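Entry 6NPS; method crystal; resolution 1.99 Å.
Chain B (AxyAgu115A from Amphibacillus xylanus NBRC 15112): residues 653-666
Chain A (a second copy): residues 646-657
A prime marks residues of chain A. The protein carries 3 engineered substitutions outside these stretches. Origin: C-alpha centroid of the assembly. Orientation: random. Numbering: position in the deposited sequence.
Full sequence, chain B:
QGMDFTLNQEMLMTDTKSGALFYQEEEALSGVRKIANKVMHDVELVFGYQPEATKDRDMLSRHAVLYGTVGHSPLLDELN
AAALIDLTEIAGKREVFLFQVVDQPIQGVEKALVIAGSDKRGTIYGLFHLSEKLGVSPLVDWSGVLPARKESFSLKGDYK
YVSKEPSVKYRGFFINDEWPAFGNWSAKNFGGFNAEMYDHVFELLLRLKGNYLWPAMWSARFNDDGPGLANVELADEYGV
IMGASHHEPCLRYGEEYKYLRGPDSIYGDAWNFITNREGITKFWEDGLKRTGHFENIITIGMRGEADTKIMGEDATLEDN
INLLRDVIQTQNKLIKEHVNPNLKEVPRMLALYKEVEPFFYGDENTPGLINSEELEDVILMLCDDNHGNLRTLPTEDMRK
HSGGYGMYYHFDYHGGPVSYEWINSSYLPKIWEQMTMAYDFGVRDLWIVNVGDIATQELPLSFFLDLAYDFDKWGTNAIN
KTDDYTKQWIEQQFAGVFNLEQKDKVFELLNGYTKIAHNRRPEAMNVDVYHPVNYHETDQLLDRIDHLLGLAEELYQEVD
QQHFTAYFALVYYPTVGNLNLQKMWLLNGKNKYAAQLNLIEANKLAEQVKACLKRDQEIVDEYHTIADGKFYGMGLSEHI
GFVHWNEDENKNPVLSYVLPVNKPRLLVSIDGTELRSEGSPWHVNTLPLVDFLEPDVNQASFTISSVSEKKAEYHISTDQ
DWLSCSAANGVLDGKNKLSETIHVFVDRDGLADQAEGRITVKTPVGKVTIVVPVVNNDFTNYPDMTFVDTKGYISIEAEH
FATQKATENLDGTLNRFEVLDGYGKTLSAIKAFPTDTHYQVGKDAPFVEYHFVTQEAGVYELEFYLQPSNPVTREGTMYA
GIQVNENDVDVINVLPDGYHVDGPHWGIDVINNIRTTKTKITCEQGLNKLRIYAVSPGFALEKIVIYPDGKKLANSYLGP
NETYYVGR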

# COMPACT_ATOMS: atom_id res chain seq x y z
N PRO B 653 5.96 13.30 -2.44
CA PRO B 653 5.25 12.23 -3.16
C PRO B 653 6.22 11.17 -3.67
O PRO B 653 7.34 11.47 -4.10
CB PRO B 653 4.56 12.96 -4.32
CG PRO B 653 4.49 14.41 -3.87
CD PRO B 653 5.68 14.64 -3.01
N VAL B 654 5.79 9.91 -3.61
CA VAL B 654 6.54 8.81 -4.21
C VAL B 654 5.95 8.55 -5.58
O VAL B 654 4.72 8.43 -5.73
CB VAL B 654 6.49 7.56 -3.32
CG1 VAL B 654 7.29 6.39 -3.98
CG2 VAL B 654 7.06 7.88 -1.95
N LEU B 655 6.79 8.54 -6.61
CA LEU B 655 6.34 8.37 -7.98
C LEU B 655 6.32 6.89 -8.32
O LEU B 655 7.28 6.16 -8.02
CB LEU B 655 7.29 9.08 -8.94
CG LEU B 655 7.54 10.56 -8.59
CD1 LEU B 655 8.47 11.12 -9.66
CD2 LEU B 655 6.20 11.26 -8.58
N SER B 656 5.25 6.44 -8.95
CA SER B 656 5.16 5.05 -9.40
C SER B 656 5.37 5.04 -10.90
O SER B 656 4.72 5.81 -11.61
CB SER B 656 3.79 4.45 -9.08
OG SER B 656 3.56 4.37 -7.68
N TYR B 657 6.25 4.17 -11.39
CA TYR B 657 6.42 3.96 -12.82
C TYR B 657 6.08 2.52 -13.18
O TYR B 657 6.40 1.60 -12.43
CB TYR B 657 7.83 4.26 -13.26
CG TYR B 657 8.08 5.74 -13.33
CD1 TYR B 657 8.52 6.44 -12.19
CD2 TYR B 657 7.88 6.43 -14.50
CE1 TYR B 657 8.78 7.80 -12.25
CE2 TYR B 657 8.12 7.83 -14.57
CZ TYR B 657 8.58 8.49 -13.44
OH TYR B 657 8.84 9.83 -13.47
N VAL B 658 5.47 2.33 -14.35
CA VAL B 658 5.01 1.03 -14.84
C VAL B 658 5.98 0.51 -15.87
O VAL B 658 6.52 1.28 -16.68
CB VAL B 658 3.59 1.17 -15.43
CG1 VAL B 658 3.23 -0.01 -16.24
CG2 VAL B 658 2.58 1.38 -14.30
N LEU B 659 6.17 -0.82 -15.89
CA LEU B 659 6.90 -1.47 -16.95
C LEU B 659 5.91 -2.23 -17.81
O LEU B 659 5.12 -3.02 -17.27
CB LEU B 659 7.95 -2.44 -16.37
CG LEU B 659 8.93 -1.76 -15.40
CD1 LEU B 659 9.83 -2.75 -14.64
CD2 LEU B 659 9.77 -0.78 -16.20
N PRO B 660 5.90 -2.03 -19.13
CA PRO B 660 4.83 -2.62 -19.97
C PRO B 660 4.79 -4.14 -19.92
O PRO B 660 5.82 -4.81 -19.90
CB PRO B 660 5.19 -2.13 -21.39
CG PRO B 660 6.05 -0.90 -21.16
CD PRO B 660 6.80 -1.12 -19.87
N VAL B 661 3.59 -4.70 -19.99
CA VAL B 661 3.52 -6.16 -20.06
C VAL B 661 3.69 -6.63 -21.51
O VAL B 661 3.70 -5.81 -22.44
CB VAL B 661 2.20 -6.70 -19.47
CG1 VAL B 661 2.09 -6.33 -17.99
CG2 VAL B 661 1.02 -6.14 -20.26
N ASN B 662 3.79 -7.94 -21.70
CA ASN B 662 4.08 -8.53 -23.00
C ASN B 662 2.85 -8.58 -23.90
O ASN B 662 2.96 -8.29 -25.10
CB ASN B 662 4.63 -9.94 -22.81
CG ASN B 662 5.98 -9.95 -22.08
OD1 ASN B 662 6.74 -8.99 -22.17
ND2 ASN B 662 6.28 -11.04 -21.38
N LYS B 663 1.65 -8.93 -23.35
CA LYS B 663 0.58 -9.14 -24.34
C LYS B 663 -0.20 -7.86 -24.62
O LYS B 663 -0.31 -7.00 -23.75
CB LYS B 663 -0.39 -10.20 -23.85
CG LYS B 663 0.11 -11.60 -24.04
CD LYS B 663 -0.90 -12.60 -23.57
CE LYS B 663 -0.21 -13.95 -23.41
NZ LYS B 663 -1.16 -15.05 -23.13
N PRO B 664 -0.80 -7.73 -25.84
CA PRO B 664 -1.55 -6.50 -26.17
C PRO B 664 -2.93 -6.39 -25.50
O PRO B 664 -3.98 -6.42 -26.16
CB PRO B 664 -1.68 -6.57 -27.70
CG PRO B 664 -1.69 -8.02 -27.99
CD PRO B 664 -0.73 -8.65 -26.99
N ARG B 665 -2.90 -6.25 -24.19
CA ARG B 665 -4.08 -6.23 -23.34
C ARG B 665 -4.60 -4.81 -23.20
O ARG B 665 -3.85 -3.83 -23.32
CB ARG B 665 -3.73 -6.81 -21.96
CG ARG B 665 -3.12 -8.21 -22.03
CD ARG B 665 -2.17 -8.55 -20.84
NE ARG B 665 -2.60 -7.85 -19.64
CZ ARG B 665 -2.00 -7.96 -18.46
NH1 ARG B 665 -0.92 -8.74 -18.38
NH2 ARG B 665 -2.44 -7.24 -17.42
N LEU B 666 -5.90 -4.69 -22.90
CA LEU B 666 -6.51 -3.38 -22.75
C LEU B 666 -7.37 -3.41 -21.49
O LEU B 666 -8.14 -4.36 -21.28
CB LEU B 666 -7.38 -3.02 -23.99
CG LEU B 666 -6.66 -2.71 -25.31
CD1 LEU B 666 -7.64 -2.45 -26.43
CD2 LEU B 666 -5.71 -1.49 -25.18
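Chain A, residues 646-657: NEDENKNPVLSY

Two copies of one protein meet here through a short antiparallel β pairing of identical segments, extended on one side by side chains that reach for backbone carbonyls. The strands 655-657 and 655-657′ run at 147° to each other, their axes approaching to 4.8 Å, and the register centres on Ser656 facing Ser656′, CA to CA 4.8 Å. As expected when a segment pairs with its own copy, the hydrogen bonds come in matched sets: Tyr657 N to Leu655′ O and Tyr657′ N to Leu655 O both span 2.9 Å, while Leu655′ N reaches Tyr657 O at 3.0 Å and Leu655 N reaches Tyr657′ O at 3.1 Å. Alternation sends the leucines and tyrosines to one face, where the Tyr657 and Tyr657′ rings meet obliquely, CD1 to CD1 3.2 Å, with planes at 87°. On the other face a water links Ser656 OG and Ser656′ OG, 2.7 Å from each.

Beyond the strand, chain A continues in extended form back to a type II turn, Glu647′ to Asn650′. Asn652′ ND2 donates to Leu659 O at 3.0 Å. Arg665 clasps a single carbonyl, its NH1 and NH2 lying 2.9 and 3.0 Å from Asn650′ O. A salt bridge, Lys663 NZ to Glu647′ OE1 at 2.7 Å, adds charge pairing at the turn.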

# COMPACT_ATOMS: atom_id res chain seq x y z
N ASN A 646 -4.49 -18.03 -12.95
CA ASN A 646 -3.90 -18.04 -14.29
C ASN A 646 -3.31 -16.67 -14.60
O ASN A 646 -3.31 -15.75 -13.76
CB ASN A 646 -4.93 -18.49 -15.32
CG ASN A 646 -6.08 -17.51 -15.46
OD1 ASN A 646 -6.21 -16.61 -14.64
ND2 ASN A 646 -6.91 -17.67 -16.49
N GLU A 647 -2.79 -16.52 -15.81
CA GLU A 647 -2.04 -15.35 -16.23
C GLU A 647 -2.89 -14.12 -16.48
O GLU A 647 -2.32 -13.05 -16.71
CB GLU A 647 -1.28 -15.68 -17.51
CG GLU A 647 -2.24 -16.05 -18.65
CD GLU A 647 -1.63 -15.88 -20.02
OE1 GLU A 647 -1.58 -14.75 -20.52
OE2 GLU A 647 -1.18 -16.89 -20.61
N ASP A 648 -4.22 -14.24 -16.51
CA ASP A 648 -5.06 -13.08 -16.76
C ASP A 648 -4.71 -11.93 -15.81
O ASP A 648 -4.63 -12.13 -14.60
CB ASP A 648 -6.53 -13.42 -16.60
CG ASP A 648 -6.97 -14.48 -17.60
OD1 ASP A 648 -6.28 -14.64 -18.63
OD2 ASP A 648 -7.99 -15.15 -17.34
N GLU A 649 -4.53 -10.74 -16.38
CA GLU A 649 -4.31 -9.51 -15.61
C GLU A 649 -3.01 -9.56 -14.81
O GLU A 649 -2.85 -8.82 -13.83
CB GLU A 649 -5.49 -9.21 -14.69
CG GLU A 649 -6.74 -8.90 -15.55
CD GLU A 649 -8.04 -8.72 -14.77
OE1 GLU A 649 -8.29 -9.47 -13.81
OE2 GLU A 649 -8.83 -7.83 -15.17
N ASN A 650 -2.03 -10.37 -15.23
CA ASN A 650 -0.81 -10.39 -14.44
C ASN A 650 -0.08 -9.07 -14.62
O ASN A 650 -0.35 -8.30 -15.56
CB ASN A 650 0.10 -11.56 -14.80
CG ASN A 650 0.69 -11.43 -16.21
OD1 ASN A 650 -0.02 -11.12 -17.15
ND2 ASN A 650 1.98 -11.72 -16.35
N LYS A 651 0.81 -8.77 -13.67
CA LYS A 651 1.37 -7.42 -13.64
C LYS A 651 2.85 -7.44 -13.29
O LYS A 651 3.31 -8.20 -12.43
CB LYS A 651 0.61 -6.52 -12.65
CG LYS A 651 -0.81 -6.19 -13.14
CD LYS A 651 -1.61 -5.46 -12.08
CE LYS A 651 -3.06 -5.22 -12.57
NZ LYS A 651 -3.86 -6.49 -12.63
N ASN A 652 3.58 -6.54 -13.95
CA ASN A 652 5.00 -6.36 -13.71
C ASN A 652 5.25 -5.64 -12.37
O ASN A 652 4.34 -5.04 -11.79
CB ASN A 652 5.60 -5.57 -14.87
CG ASN A 652 5.92 -6.46 -16.05
OD1 ASN A 652 6.17 -7.64 -15.87
ND2 ASN A 652 5.92 -5.89 -17.25
N PRO A 653 6.49 -5.68 -11.88
CA PRO A 653 6.85 -4.85 -10.70
C PRO A 653 6.56 -3.39 -10.97
O PRO A 653 6.77 -2.88 -12.07
CB PRO A 653 8.36 -5.08 -10.53
CG PRO A 653 8.65 -6.34 -11.29
CD PRO A 653 7.64 -6.47 -12.38
N VAL A 654 6.05 -2.70 -9.95
CA VAL A 654 5.85 -1.27 -10.02
C VAL A 654 7.07 -0.61 -9.38
O VAL A 654 7.46 -0.97 -8.26
CB VAL A 654 4.56 -0.85 -9.30
CG1 VAL A 654 4.43 0.71 -9.30
CG2 VAL A 654 3.33 -1.49 -9.96
N LEU A 655 7.70 0.32 -10.09
CA LEU A 655 8.94 0.94 -9.58
C LEU A 655 8.58 2.19 -8.80
O LEU A 655 7.74 2.98 -9.25
CB LEU A 655 9.86 1.35 -10.72
CG LEU A 655 10.15 0.26 -11.76
CD1 LEU A 655 11.03 0.85 -12.82
CD2 LEU A 655 10.83 -0.89 -11.06
N SER A 656 9.25 2.40 -7.67
CA SER A 656 9.03 3.61 -6.88
C SER A 656 10.25 4.49 -7.04
O SER A 656 11.37 4.01 -6.92
CB SER A 656 8.83 3.28 -5.41
OG SER A 656 7.64 2.53 -5.19
N TYR A 657 10.04 5.77 -7.32
CA TYR A 657 11.13 6.73 -7.37
C TYR A 657 10.91 7.84 -6.35
O TYR A 657 9.79 8.25 -6.09
CB TYR A 657 11.29 7.37 -8.75
CG TYR A 657 11.90 6.44 -9.76
CD1 TYR A 657 11.08 5.55 -10.49
CD2 TYR A 657 13.26 6.43 -10.01
CE1 TYR A 657 11.61 4.70 -11.44
CE2 TYR A 657 13.81 5.56 -10.96
CZ TYR A 657 12.96 4.70 -11.68
OH TYR A 657 13.45 3.84 -12.62
O HOH W 1 4.64 -2.16 -13.81
O HOH W 2 5.14 3.08 -5.88